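Local coordinates for beta-hexosaminidase Amuc_2018 (Akkermansia muciniphila, PDB 6JE8), which hydrolyses terminal beta-linked N-acetylglucosamine and N-acetylgalactosamine residues from the non-reducing ends of glycans and chitobiose, as a glycosyl hydrolase family 20 enzyme, at residues A[12-17]-A[81-86]; A[111-116]-A[178-183]; A[128-133]-A[187-192]; A[256-261]-A[281-286]. All coordinates share one frame; numbering follows the deposited sequence.

Contact 1: A[12-17]-A[81-86]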
loop_
_atom_site.group_PDB
_atom_site.type_symbol
_atom_site.label_atom_id
_atom_site.label_comp_id
_atom_site.label_asym_id
_atom_site.label_seq_id
_atom_site.Cartn_x
_atom_site.Cartn_y
_atom_site.Cartn_z
ATOM N N ARG A 12 -3.207 21.847 13.226
ATOM C CA ARG A 12 -3.657 23.115 13.797
ATOM C C ARG A 12 -3.813 24.164 12.706
ATOM O O ARG A 12 -2.889 24.373 11.912
ATOM C CB ARG A 12 -2.669 23.620 14.860
ATOM C CG ARG A 12 -3.127 24.898 15.575
ATOM C CD ARG A 12 -2.026 25.464 16.472
ATOM N NE ARG A 12 -1.195 24.400 17.021
ATOM C CZ ARG A 12 0.010 24.582 17.553
ATOM N NH1 ARG A 12 0.536 25.801 17.625
ATOM N NH2 ARG A 12 0.690 23.537 18.011
ATOM N N THR A 13 -4.974 24.822 12.670
ATOM C CA THR A 13 -5.229 25.928 11.750
ATOM C C THR A 13 -5.766 27.104 12.556
ATOM O O THR A 13 -6.776 26.959 13.254
ATOM C CB THR A 13 -6.242 25.543 10.659
ATOM O OG1 THR A 13 -5.826 24.344 9.980
ATOM C CG2 THR A 13 -6.373 26.666 9.650
ATOM N N GLU A 14 -5.107 28.261 12.451
ATOM C CA GLU A 14 -5.535 29.494 13.117
ATOM C C GLU A 14 -5.827 30.525 12.032
ATOM O O GLU A 14 -4.902 31.098 11.455
ATOM C CB GLU A 14 -4.461 30.000 14.077
ATOM C CG GLU A 14 -3.969 28.953 15.075
ATOM C CD GLU A 14 -2.685 29.365 15.784
ATOM O OE1 GLU A 14 -1.579 29.063 15.269
ATOM O OE2 GLU A 14 -2.782 29.999 16.858
ATOM N N LEU A 15 -7.104 30.756 11.747
ATOM C CA LEU A 15 -7.494 31.687 10.700
ATOM C C LEU A 15 -7.554 33.120 11.227
ATOM O O LEU A 15 -7.769 33.365 12.419
ATOM C CB LEU A 15 -8.848 31.282 10.113
ATOM C CG LEU A 15 -8.923 29.853 9.571
ATOM C CD1 LEU A 15 -10.348 29.516 9.165
ATOM C CD2 LEU A 15 -7.978 29.702 8.403
ATOM N N ARG A 16 -7.357 34.067 10.318
ATOM C CA ARG A 16 -7.390 35.491 10.606
ATOM C C ARG A 16 -8.465 36.157 9.754
ATOM O O ARG A 16 -8.861 35.638 8.706
ATOM C CB ARG A 16 -6.018 36.133 10.346
ATOM C CG ARG A 16 -4.926 35.583 11.259
ATOM C CD ARG A 16 -3.508 35.976 10.836
ATOM N NE ARG A 16 -2.536 35.481 11.814
ATOM C CZ ARG A 16 -1.212 35.532 11.677
ATOM N NH1 ARG A 16 -0.665 36.059 10.590
ATOM N NH2 ARG A 16 -0.432 35.056 12.638
ATOM N N GLN A 17 -8.941 37.315 10.210
ATOM C CA GLN A 17 -10.033 38.024 9.533
ATOM C C GLN A 17 -9.515 38.987 8.472
ATOM O O GLN A 17 -9.818 40.182 8.468
ATOM C CB GLN A 17 -10.900 38.755 10.552
ATOM C CG GLN A 17 -11.552 37.839 11.572
ATOM C CD GLN A 17 -12.282 36.671 10.936
ATOM O OE1 GLN A 17 -12.096 35.517 11.334
ATOM N NE2 GLN A 17 -13.119 36.961 9.943
ATOM N N CYS A 81 -6.522 34.538 5.391
ATOM C CA CYS A 81 -5.193 34.533 5.968
ATOM C C CYS A 81 -5.199 33.655 7.206
ATOM O O CYS A 81 -6.250 33.373 7.779
ATOM C CB CYS A 81 -4.757 35.950 6.321
ATOM S SG CYS A 81 -4.529 36.934 4.836
ATOM N N GLY A 82 -4.016 33.213 7.618
ATOM C CA GLY A 82 -3.956 32.376 8.802
ATOM C C GLY A 82 -2.612 31.692 8.927
ATOM O O GLY A 82 -1.686 31.976 8.178
ATOM N N VAL A 83 -2.524 30.804 9.920
ATOM C CA VAL A 83 -1.300 30.066 10.233
ATOM C C VAL A 83 -1.668 28.595 10.385
ATOM O O VAL A 83 -2.523 28.245 11.207
ATOM C CB VAL A 83 -0.611 30.572 11.512
ATOM C CG1 VAL A 83 0.666 29.767 11.782
ATOM C CG2 VAL A 83 -0.275 32.059 11.404
ATOM N N ILE A 84 -1.011 27.739 9.614
ATOM C CA ILE A 84 -1.192 26.294 9.673
ATOM C C ILE A 84 0.066 25.719 10.308
ATOM O O ILE A 84 1.170 25.969 9.825
ATOM C CB ILE A 84 -1.412 25.711 8.264
ATOM C CG1 ILE A 84 -2.679 26.288 7.640
ATOM C CG2 ILE A 84 -1.424 24.177 8.302
ATOM C CD1 ILE A 84 -2.734 26.142 6.122
ATOM N N THR A 85 -0.081 24.981 11.408
ATOM C CA THR A 85 1.049 24.294 12.022
ATOM C C THR A 85 0.698 22.818 12.019
ATOM O O THR A 85 -0.378 22.438 12.499
ATOM C CB THR A 85 1.310 24.799 13.442
ATOM O OG1 THR A 85 1.361 26.228 13.418
ATOM C CG2 THR A 85 2.637 24.266 13.951
ATOM N N ASP A 86 1.577 21.990 11.453
ATOM C CA ASP A 86 1.102 20.688 11.011
ATOM C C ASP A 86 2.207 19.642 11.096
ATOM O O ASP A 86 3.371 19.928 10.788
ATOM C CB ASP A 86 0.594 20.815 9.567
ATOM C CG ASP A 86 -0.358 19.707 9.163
ATOM O OD1 ASP A 86 -0.811 18.924 10.041
ATOM O OD2 ASP A 86 -0.661 19.654 7.942
HETATM O O HOH W 1 -1.250 27.202 13.615
#
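Val83 O is held by two donors. Glu14 N reaches Val83 O at 2.9 Å in a nearly straight bond (N-H...O 167°), and a water donates to the same Val83 O at 2.9 Å. This water also donates to Glu14 OE1 and accepts from Thr85 OG1 at 2.8 Å, tying the carboxylate and the hydroxyl to one carbonyl on the side-chain face they share. In return Val83 N binds Glu14 O at 2.8 Å, which makes Glu14 and Val83 a hydrogen-bonded antiparallel pair. Thr85 N to Arg12 O and Arg16 N to Cys81 O (both 2.9 Å) continue the ladder, whereas the return bond from Arg12 N to Thr85 O is weak. The Arg16 chain, extended from CG to NE, lies obliquely across Val83 and sets one face of its guanidinium over a methyl, with Arg16 NH2 only 3.2 Å from Val83 CG2. Gly82 faces Leu15 where a beta carbon would collide with Glu14 O, and its backbone angles would also press a side chain against the preceding carbonyl. The pair forms part of the mixed sheet of the family 20 domain 2: strand 39-44 bonds to strand 79-86 as well, and helix 55-73 covers the Ile84 face through Thr64 and Leu68.

Contact 2: A[111-116]-A[178-183]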
loop_
_atom_site.group_PDB
_atom_site.type_symbol
_atom_site.label_atom_id
_atom_site.label_comp_id
_atom_site.label_asym_id
_atom_site.label_seq_id
_atom_site.Cartn_x
_atom_site.Cartn_y
_atom_site.Cartn_z
ATOM N N LYS A 111 1.387 8.626 -12.503
ATOM C CA LYS A 111 0.168 9.371 -12.176
ATOM C C LYS A 111 -0.382 8.972 -10.799
ATOM O O LYS A 111 -0.814 9.832 -10.006
ATOM C CB LYS A 111 -0.901 9.153 -13.250
ATOM C CG LYS A 111 -2.134 10.020 -12.994
ATOM C CD LYS A 111 -3.062 10.117 -14.193
ATOM C CE LYS A 111 -4.045 11.272 -14.017
ATOM N NZ LYS A 111 -4.901 11.483 -15.218
ATOM N N PHE A 112 -0.394 7.665 -10.513
ATOM C CA PHE A 112 -0.868 7.185 -9.216
ATOM C C PHE A 112 -0.053 7.799 -8.078
ATOM O O PHE A 112 -0.604 8.218 -7.043
ATOM C CB PHE A 112 -0.791 5.649 -9.187
ATOM C CG PHE A 112 -1.444 5.022 -7.973
ATOM C CD1 PHE A 112 -0.726 4.852 -6.795
ATOM C CD2 PHE A 112 -2.770 4.616 -8.014
ATOM C CE1 PHE A 112 -1.312 4.284 -5.670
ATOM C CE2 PHE A 112 -3.382 4.047 -6.887
ATOM C CZ PHE A 112 -2.647 3.882 -5.713
ATOM N N VAL A 113 1.267 7.872 -8.268
ATOM C CA VAL A 113 2.162 8.431 -7.261
ATOM C C VAL A 113 1.911 9.925 -7.068
ATOM O O VAL A 113 1.906 10.415 -5.932
ATOM C CB VAL A 113 3.630 8.156 -7.641
ATOM C CG1 VAL A 113 4.584 8.983 -6.756
ATOM C CG2 VAL A 113 3.934 6.665 -7.540
ATOM N N ASP A 114 1.754 10.685 -8.162
ATOM C CA ASP A 114 1.471 12.116 -7.997
ATOM C C ASP A 114 0.189 12.335 -7.198
ATOM O O ASP A 114 0.125 13.224 -6.329
ATOM C CB ASP A 114 1.355 12.823 -9.349
ATOM C CG ASP A 114 2.692 12.995 -10.043
ATOM O OD1 ASP A 114 3.730 12.667 -9.446
ATOM O OD2 ASP A 114 2.705 13.462 -11.198
ATOM N N MET A 115 -0.843 11.536 -7.480
ATOM C CA MET A 115 -2.096 11.708 -6.750
ATOM C C MET A 115 -1.940 11.363 -5.270
ATOM O O MET A 115 -2.435 12.093 -4.404
ATOM C CB MET A 115 -3.196 10.874 -7.407
ATOM C CG MET A 115 -3.503 11.380 -8.807
ATOM S SD MET A 115 -4.807 10.464 -9.654
ATOM C CE MET A 115 -6.221 10.812 -8.637
ATOM N N MET A 116 -1.247 10.268 -4.947
ATOM C CA MET A 116 -1.114 9.933 -3.531
ATOM C C MET A 116 -0.230 10.943 -2.800
ATOM O O MET A 116 -0.477 11.241 -1.625
ATOM C CB MET A 116 -0.597 8.501 -3.360
ATOM C CG MET A 116 0.865 8.302 -3.638
ATOM S SD MET A 116 1.249 6.527 -3.753
ATOM C CE MET A 116 1.169 6.083 -2.004
ATOM N N ALA A 178 10.899 9.009 -4.262
ATOM C CA ALA A 178 11.720 9.665 -3.250
ATOM C C ALA A 178 11.611 11.177 -3.363
ATOM O O ALA A 178 11.541 11.890 -2.348
ATOM C CB ALA A 178 13.180 9.240 -3.401
ATOM N N ALA A 179 11.590 11.679 -4.599
ATOM C CA ALA A 179 11.444 13.110 -4.824
ATOM C C ALA A 179 10.102 13.612 -4.326
ATOM O O ALA A 179 9.961 14.815 -4.042
ATOM C CB ALA A 179 11.606 13.427 -6.315
ATOM N N ARG A 180 9.111 12.721 -4.226
ATOM C CA ARG A 180 7.801 13.109 -3.705
ATOM C C ARG A 180 7.537 12.621 -2.270
ATOM O O ARG A 180 6.376 12.554 -1.848
ATOM C CB ARG A 180 6.720 12.628 -4.680
ATOM C CG ARG A 180 6.852 13.321 -6.056
ATOM C CD ARG A 180 6.256 12.542 -7.238
ATOM N NE ARG A 180 6.382 13.292 -8.498
ATOM C CZ ARG A 180 7.514 13.444 -9.181
ATOM N NH1 ARG A 180 8.641 12.880 -8.749
ATOM N NH2 ARG A 180 7.527 14.163 -10.308
ATOM N N GLY A 181 8.589 12.290 -1.512
ATOM C CA GLY A 181 8.456 11.914 -0.117
ATOM C C GLY A 181 7.938 10.519 0.150
ATOM O O GLY A 181 7.471 10.244 1.259
ATOM N N ILE A 182 8.020 9.617 -0.823
ATOM C CA ILE A 182 7.405 8.297 -0.726
ATOM C C ILE A 182 8.502 7.240 -0.774
ATOM O O ILE A 182 9.359 7.283 -1.660
ATOM C CB ILE A 182 6.394 8.100 -1.867
ATOM C CG1 ILE A 182 5.200 9.039 -1.658
ATOM C CG2 ILE A 182 5.960 6.626 -1.995
ATOM C CD1 ILE A 182 4.325 9.225 -2.899
ATOM N N ASP A 183 8.490 6.311 0.194
ATOM C CA ASP A 183 9.323 5.105 0.134
ATOM C C ASP A 183 8.548 3.962 -0.513
ATOM O O ASP A 183 7.333 3.844 -0.335
ATOM C CB ASP A 183 9.752 4.650 1.521
ATOM C CG ASP A 183 10.725 5.611 2.186
ATOM O OD1 ASP A 183 11.243 6.522 1.510
ATOM O OD2 ASP A 183 10.976 5.435 3.398
HETATM O O HOH W 2 5.000 15.226 -11.289
#
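Arg180 leads its side chain toward helix 106-118, and Asp114 receives its polar end. Beyond CB and CG the chain runs extended to NE (chi3 178°), crossing Val113 at about a right angle so that Arg180 CD rests 4.0 Å from Val113 CG1. Next, Arg180 NE forms a salt bridge with Asp114 OD1 at 2.9 Å, although the N-H points well off the oxygen (125°) and the hydrogen bond within it is weak. The two planes are nearly parallel, 13° apart, but offset, so Asp114 OD1 meets the guanidinium obliquely. At the tip, Arg180 NH2 gives an in-plane bond to a water at 2.9 Å, which donates in turn to Asp114 OD2 at 2.9 Å, while NH1 bonds to Tyr176 O. Tyr176 also makes a cation-pi contact with the arginine, and its hydroxyl bonds to Asp114 OD1, so one residue positions both charges. With an alanine in place of Arg180, Asp114 would probably be left without its cationic mate and Val113 CG1 without its contact to the CD methylene. Beneath the salt bridge, Ile182 CD1 packs 3.7 Å from Met116 CG and 3.9 Å from Val113 CG1. Gly181, with positive phi, closes helix 167-179 in a Schellman motif. Helices 106-118 and 167-179 lie on the outside of the TIM barrel; Val113, Met116 and Ile182 all rest on Leu124 of strand 123-130.

Contact 3: A[128-133]-A[187-192]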
loop_
_atom_site.group_PDB
_atom_site.type_symbol
_atom_site.label_atom_id
_atom_site.label_comp_id
_atom_site.label_asym_id
_atom_site.label_seq_id
_atom_site.Cartn_x
_atom_site.Cartn_y
_atom_site.Cartn_z
ATOM N N LEU A 128 4.124 -7.541 -6.172
ATOM C CA LEU A 128 4.832 -7.815 -7.417
ATOM C C LEU A 128 4.601 -9.211 -7.982
ATOM O O LEU A 128 4.840 -9.423 -9.177
ATOM C CB LEU A 128 6.338 -7.632 -7.202
ATOM C CG LEU A 128 6.762 -6.169 -7.080
ATOM C CD1 LEU A 128 8.193 -6.067 -6.554
ATOM C CD2 LEU A 128 6.633 -5.505 -8.454
ATOM N N THR A 129 4.216 -10.179 -7.158
ATOM C CA THR A 129 4.115 -11.563 -7.595
ATOM C C THR A 129 2.863 -12.200 -7.009
ATOM O O THR A 129 2.458 -11.886 -5.888
ATOM C CB THR A 129 5.345 -12.386 -7.165
ATOM O OG1 THR A 129 5.372 -12.493 -5.735
ATOM C CG2 THR A 129 6.643 -11.727 -7.643
ATOM N N ASP A 130 2.255 -13.105 -7.767
ATOM C CA ASP A 130 1.095 -13.854 -7.274
ATOM C C ASP A 130 0.792 -14.961 -8.272
ATOM O O ASP A 130 1.592 -15.248 -9.169
ATOM C CB ASP A 130 -0.132 -12.958 -7.063
ATOM C CG ASP A 130 -1.002 -13.433 -5.893
ATOM O OD1 ASP A 130 -1.573 -14.552 -5.968
ATOM O OD2 ASP A 130 -1.087 -12.701 -4.877
ATOM N N ASN A 131 -0.381 -15.581 -8.123
ATOM C CA ASN A 131 -0.734 -16.686 -9.008
ATOM C C ASN A 131 -0.898 -16.244 -10.454
ATOM O O ASN A 131 -0.646 -17.034 -11.369
ATOM C CB ASN A 131 -2.026 -17.346 -8.526
ATOM C CG ASN A 131 -1.851 -18.052 -7.205
ATOM O OD1 ASN A 131 -0.810 -18.661 -6.956
ATOM N ND2 ASN A 131 -2.877 -17.999 -6.356
ATOM N N GLN A 132 -1.326 -15.000 -10.682
ATOM C CA GLN A 132 -1.733 -14.533 -11.997
ATOM C C GLN A 132 -0.613 -13.840 -12.768
ATOM O O GLN A 132 -0.846 -13.384 -13.892
ATOM C CB GLN A 132 -2.923 -13.564 -11.867
ATOM C CG GLN A 132 -4.199 -14.145 -11.238
ATOM C CD GLN A 132 -4.137 -14.312 -9.716
ATOM O OE1 GLN A 132 -3.210 -13.838 -9.049
ATOM N NE2 GLN A 132 -5.140 -14.998 -9.161
ATOM N N GLY A 133 0.587 -13.742 -12.202
ATOM C CA GLY A 133 1.661 -13.052 -12.891
ATOM C C GLY A 133 2.825 -12.748 -11.971
ATOM O O GLY A 133 2.658 -12.645 -10.752
ATOM N N GLU A 187 6.702 -6.512 -2.317
ATOM C CA GLU A 187 6.148 -7.725 -1.720
ATOM C C GLU A 187 6.382 -8.888 -2.668
ATOM O O GLU A 187 5.987 -8.828 -3.836
ATOM C CB GLU A 187 4.648 -7.598 -1.434
ATOM C CG GLU A 187 4.045 -8.857 -0.762
ATOM C CD GLU A 187 2.537 -8.757 -0.541
ATOM O OE1 GLU A 187 1.967 -7.662 -0.740
ATOM O OE2 GLU A 187 1.912 -9.781 -0.175
ATOM N N ILE A 188 7.022 -9.936 -2.161
ATOM C CA ILE A 188 7.209 -11.192 -2.878
ATOM C C ILE A 188 6.600 -12.266 -1.996
ATOM O O ILE A 188 7.186 -12.630 -0.971
ATOM C CB ILE A 188 8.687 -11.506 -3.150
ATOM C CG1 ILE A 188 9.384 -10.354 -3.867
ATOM C CG2 ILE A 188 8.801 -12.817 -3.966
ATOM C CD1 ILE A 188 8.780 -10.043 -5.226
ATOM N N ASP A 189 5.435 -12.779 -2.382
ATOM C CA ASP A 189 4.755 -13.755 -1.545
ATOM C C ASP A 189 5.431 -15.114 -1.607
ATOM O O ASP A 189 5.829 -15.579 -2.676
ATOM C CB ASP A 189 3.296 -13.884 -1.971
ATOM C CG ASP A 189 2.467 -12.742 -1.466
ATOM O OD1 ASP A 189 3.039 -11.939 -0.706
ATOM O OD2 ASP A 189 1.274 -12.643 -1.801
ATOM N N MET A 190 5.543 -15.754 -0.447
ATOM C CA MET A 190 6.133 -17.085 -0.341
ATOM C C MET A 190 5.647 -17.712 0.953
ATOM O O MET A 190 5.360 -16.993 1.919
ATOM C CB MET A 190 7.668 -17.014 -0.371
ATOM C CG MET A 190 8.274 -16.187 0.756
ATOM S SD MET A 190 10.010 -15.840 0.474
ATOM C CE MET A 190 9.908 -14.634 -0.855
ATOM N N PRO A 191 5.540 -19.051 1.015
ATOM C CA PRO A 191 5.886 -19.998 -0.047
ATOM C C PRO A 191 4.772 -20.227 -1.067
ATOM O O PRO A 191 5.032 -20.911 -2.063
ATOM C CB PRO A 191 6.180 -21.288 0.731
ATOM C CG PRO A 191 5.248 -21.206 1.903
ATOM C CD PRO A 191 5.207 -19.736 2.280
ATOM N N GLY A 192 3.583 -19.670 -0.819
ATOM C CA GLY A 192 2.433 -19.806 -1.696
ATOM C C GLY A 192 2.253 -18.619 -2.626
ATOM O O GLY A 192 3.190 -17.863 -2.899
HETATM O O HOH W 3 4.259 -14.902 -5.064
HETATM O O HOH W 4 3.584 -10.348 -3.989
#
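Leu128 N donates to Glu187 O at 3.3 Å, a long but fairly straight bond (156°) lying in the carbonyl plane, and Leu128 CB touches Ile188 CD1 at 4.0 Å. At Thr129 the methyl and the hydroxyl part company. Thr129 CG2 packs on Ile188 CD1 at 3.6 Å, whereas Thr129 OG1, placed between the backbone N and the carbonyl carbon (chi1 66°), binds a water at 2.7 Å that lies close to Asp189 O. A second water donates to Thr129 O at 2.7 Å and to Glu187 O at 2.8 Å, so water bridges the two strands where direct pairing gives out. Asp130, of the charge relay system, brings OD2 to 3.9 Å from Asp189 OD2, the two carboxylate planes 70° apart. Arg101, in a salt bridge with Asp130 OD2, probably offsets part of the repulsion between the two acids; His127 and His193 also bond to that oxygen. Asp130 OD1 turns its anti lone pair to Asn131 N at 2.7 Å, steadying the carboxylate at the start of the type I turn from Asp130 to Gly133. Strands 123-130 and 183-190 are parallel neighbours in the TIM barrel, meeting here at the C-terminal ends that carry the active site. Strand 133-134 folds back so that Trp134 covers Thr129 and Ile188, and helix 230-246 packs against Ile188 through Val239 and Leu243.

Contact 4: A[256-261]-A[281-286]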
loop_
_atom_site.group_PDB
_atom_site.type_symbol
_atom_site.label_atom_id
_atom_site.label_comp_id
_atom_site.label_asym_id
_atom_site.label_seq_id
_atom_site.Cartn_x
_atom_site.Cartn_y
_atom_site.Cartn_z
ATOM N N GLY A 256 2.783 -14.107 3.933
ATOM C CA GLY A 256 2.658 -14.765 5.216
ATOM C C GLY A 256 1.248 -15.132 5.623
ATOM O O GLY A 256 1.069 -15.721 6.699
ATOM N N ASP A 257 0.246 -14.801 4.810
ATOM C CA ASP A 257 -1.112 -15.239 5.085
ATOM C C ASP A 257 -1.195 -16.765 4.997
ATOM O O ASP A 257 -0.383 -17.421 4.335
ATOM C CB ASP A 257 -2.093 -14.571 4.118
ATOM C CG ASP A 257 -1.637 -14.669 2.663
ATOM O OD1 ASP A 257 -0.474 -14.320 2.368
ATOM O OD2 ASP A 257 -2.443 -15.109 1.819
ATOM N N GLU A 258 -2.180 -17.331 5.697
ATOM C CA GLU A 258 -2.292 -18.781 5.789
ATOM C C GLU A 258 -2.367 -19.420 4.408
ATOM O O GLU A 258 -3.189 -19.038 3.571
ATOM C CB GLU A 258 -3.516 -19.163 6.618
ATOM C CG GLU A 258 -3.340 -18.923 8.108
ATOM C CD GLU A 258 -2.177 -19.705 8.697
ATOM O OE1 GLU A 258 -1.808 -20.756 8.126
ATOM O OE2 GLU A 258 -1.632 -19.267 9.735
ATOM N N ALA A 259 -1.487 -20.402 4.177
ATOM C CA ALA A 259 -1.342 -21.151 2.940
ATOM C C ALA A 259 -1.808 -22.589 3.137
ATOM O O ALA A 259 -1.610 -23.147 4.220
ATOM C CB ALA A 259 0.120 -21.157 2.479
ATOM N N PRO A 260 -2.432 -23.205 2.134
ATOM C CA PRO A 260 -2.770 -24.635 2.246
ATOM C C PRO A 260 -1.493 -25.460 2.222
ATOM O O PRO A 260 -0.651 -25.278 1.346
ATOM C CB PRO A 260 -3.632 -24.905 1.004
ATOM C CG PRO A 260 -3.810 -23.563 0.307
ATOM C CD PRO A 260 -2.696 -22.686 0.783
ATOM N N THR A 261 -1.353 -26.383 3.170
ATOM C CA THR A 261 -0.116 -27.148 3.269
ATOM C C THR A 261 -0.275 -28.612 2.863
ATOM O O THR A 261 0.644 -29.398 3.095
ATOM C CB THR A 261 0.457 -27.049 4.684
ATOM O OG1 THR A 261 -0.553 -27.407 5.635
ATOM C CG2 THR A 261 0.940 -25.620 4.966
ATOM N N ASP A 281 4.152 -31.177 12.508
ATOM C CA ASP A 281 3.169 -30.939 11.464
ATOM C C ASP A 281 3.709 -29.874 10.518
ATOM O O ASP A 281 4.833 -29.385 10.673
ATOM C CB ASP A 281 1.826 -30.529 12.073
ATOM C CG ASP A 281 1.947 -29.322 12.988
ATOM O OD1 ASP A 281 2.880 -28.512 12.804
ATOM O OD2 ASP A 281 1.111 -29.188 13.904
ATOM N N GLU A 282 2.872 -29.491 9.556
ATOM C CA GLU A 282 3.294 -28.546 8.530
ATOM C C GLU A 282 3.351 -27.114 9.043
ATOM O O GLU A 282 4.006 -26.280 8.415
ATOM C CB GLU A 282 2.370 -28.629 7.315
ATOM C CG GLU A 282 2.545 -29.909 6.499
ATOM C CD GLU A 282 2.044 -31.136 7.239
ATOM O OE1 GLU A 282 0.941 -31.071 7.823
ATOM O OE2 GLU A 282 2.767 -32.154 7.262
ATOM N N GLN A 283 2.693 -26.807 10.166
ATOM C CA GLN A 283 2.845 -25.473 10.742
ATOM C C GLN A 283 4.237 -25.280 11.333
ATOM O O GLN A 283 4.815 -24.191 11.221
ATOM C CB GLN A 283 1.756 -25.205 11.782
ATOM C CG GLN A 283 0.442 -24.749 11.136
ATOM C CD GLN A 283 0.645 -23.579 10.165
ATOM O OE1 GLN A 283 1.006 -22.470 10.572
ATOM N NE2 GLN A 283 0.430 -23.832 8.874
ATOM N N GLU A 284 4.799 -26.320 11.965
ATOM C CA GLU A 284 6.189 -26.231 12.394
ATOM C C GLU A 284 7.118 -26.065 11.196
ATOM O O GLU A 284 8.112 -25.320 11.265
ATOM C CB GLU A 284 6.565 -27.463 13.216
ATOM C CG GLU A 284 5.965 -27.457 14.617
ATOM C CD GLU A 284 6.413 -26.252 15.425
ATOM O OE1 GLU A 284 7.635 -25.988 15.473
ATOM O OE2 GLU A 284 5.544 -25.558 15.995
ATOM N N GLN A 285 6.805 -26.736 10.084
ATOM C CA GLN A 285 7.605 -26.564 8.878
ATOM C C GLN A 285 7.511 -25.135 8.354
ATOM O O GLN A 285 8.514 -24.561 7.916
ATOM C CB GLN A 285 7.161 -27.558 7.810
ATOM C CG GLN A 285 8.100 -27.615 6.633
ATOM C CD GLN A 285 7.634 -28.596 5.582
ATOM O OE1 GLN A 285 6.850 -29.500 5.871
ATOM N NE2 GLN A 285 8.094 -28.407 4.349
ATOM N N MET A 286 6.313 -24.544 8.400
ATOM C CA MET A 286 6.140 -23.152 7.976
ATOM C C MET A 286 6.939 -22.193 8.859
ATOM O O MET A 286 7.572 -21.245 8.359
ATOM C CB MET A 286 4.652 -22.795 7.995
ATOM C CG MET A 286 4.324 -21.464 7.343
ATOM S SD MET A 286 4.529 -21.514 5.546
ATOM C CE MET A 286 3.238 -22.668 5.076
HETATM O O HOH W 5 1.031 -19.384 9.721
HETATM O O HOH W 6 -1.205 -29.892 6.182
HETATM O O HOH W 7 -0.642 -26.351 8.216
#
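Thr261 is the main apolar partner of the helix: Thr261 CG2 lies 3.7 Å from Met286 CE, a methyl that also faces Ala259 CB, and Thr261 CB packs on Glu282 CB at 3.6 Å. Water supplies the polar links, since no hydrogen bond joins the two segments directly. Thr261 OG1 binds two waters; one donates to Glu282 OE1 at 2.9 Å, the other accepts from Gln283 NE2 at 2.8 Å, so a single hydroxyl serves two helix residues. A valine in place of Thr261 would probably lose both bridges and leave the Gln283 amide freer to turn. Of the charged groups, Glu282 OE2 has a salt bridge to Arg274. Glu258, an active-site residue, reaches Gln283 OE1 through a further water, but the acid is deposited in two conformers and this bridge is doubtful. Capping belongs to the helix itself: Asp281, the N-cap residue of helix 282-299, accepts from Glu284 N with Asp281 OD1 at 3.0 Å. The loop runs from the end of barrel strand 251-255 to helix 262-266, whose Trp264 packs against Glu282 and Met286, so that the first turn of helix 282-299 lies against the loop bearing Asp257 and Glu258.

Overall arrangement
From the N terminus, contact 1 closes first, bringing strand 79-86 back to strand 12-16 within domain 2, before the barrel begins. Contacts 2 and 3 then cross: helix 106-118 runs on into strand 123-130, and helix 167-179 into strand 183-190, so both tie the same two successive helix-strand units. Contact 2 does so at the outer helices, contact 3 about 24 Å away (centre to centre) at the catalytic strand ends. Contact 4 follows in series and closes a short, mostly helical excursion after strand 251-255. It touches contact 3, where Pro191 CG packs on Met286 SD at 3.7 Å, while contact 1 lies across the chain's centre from both.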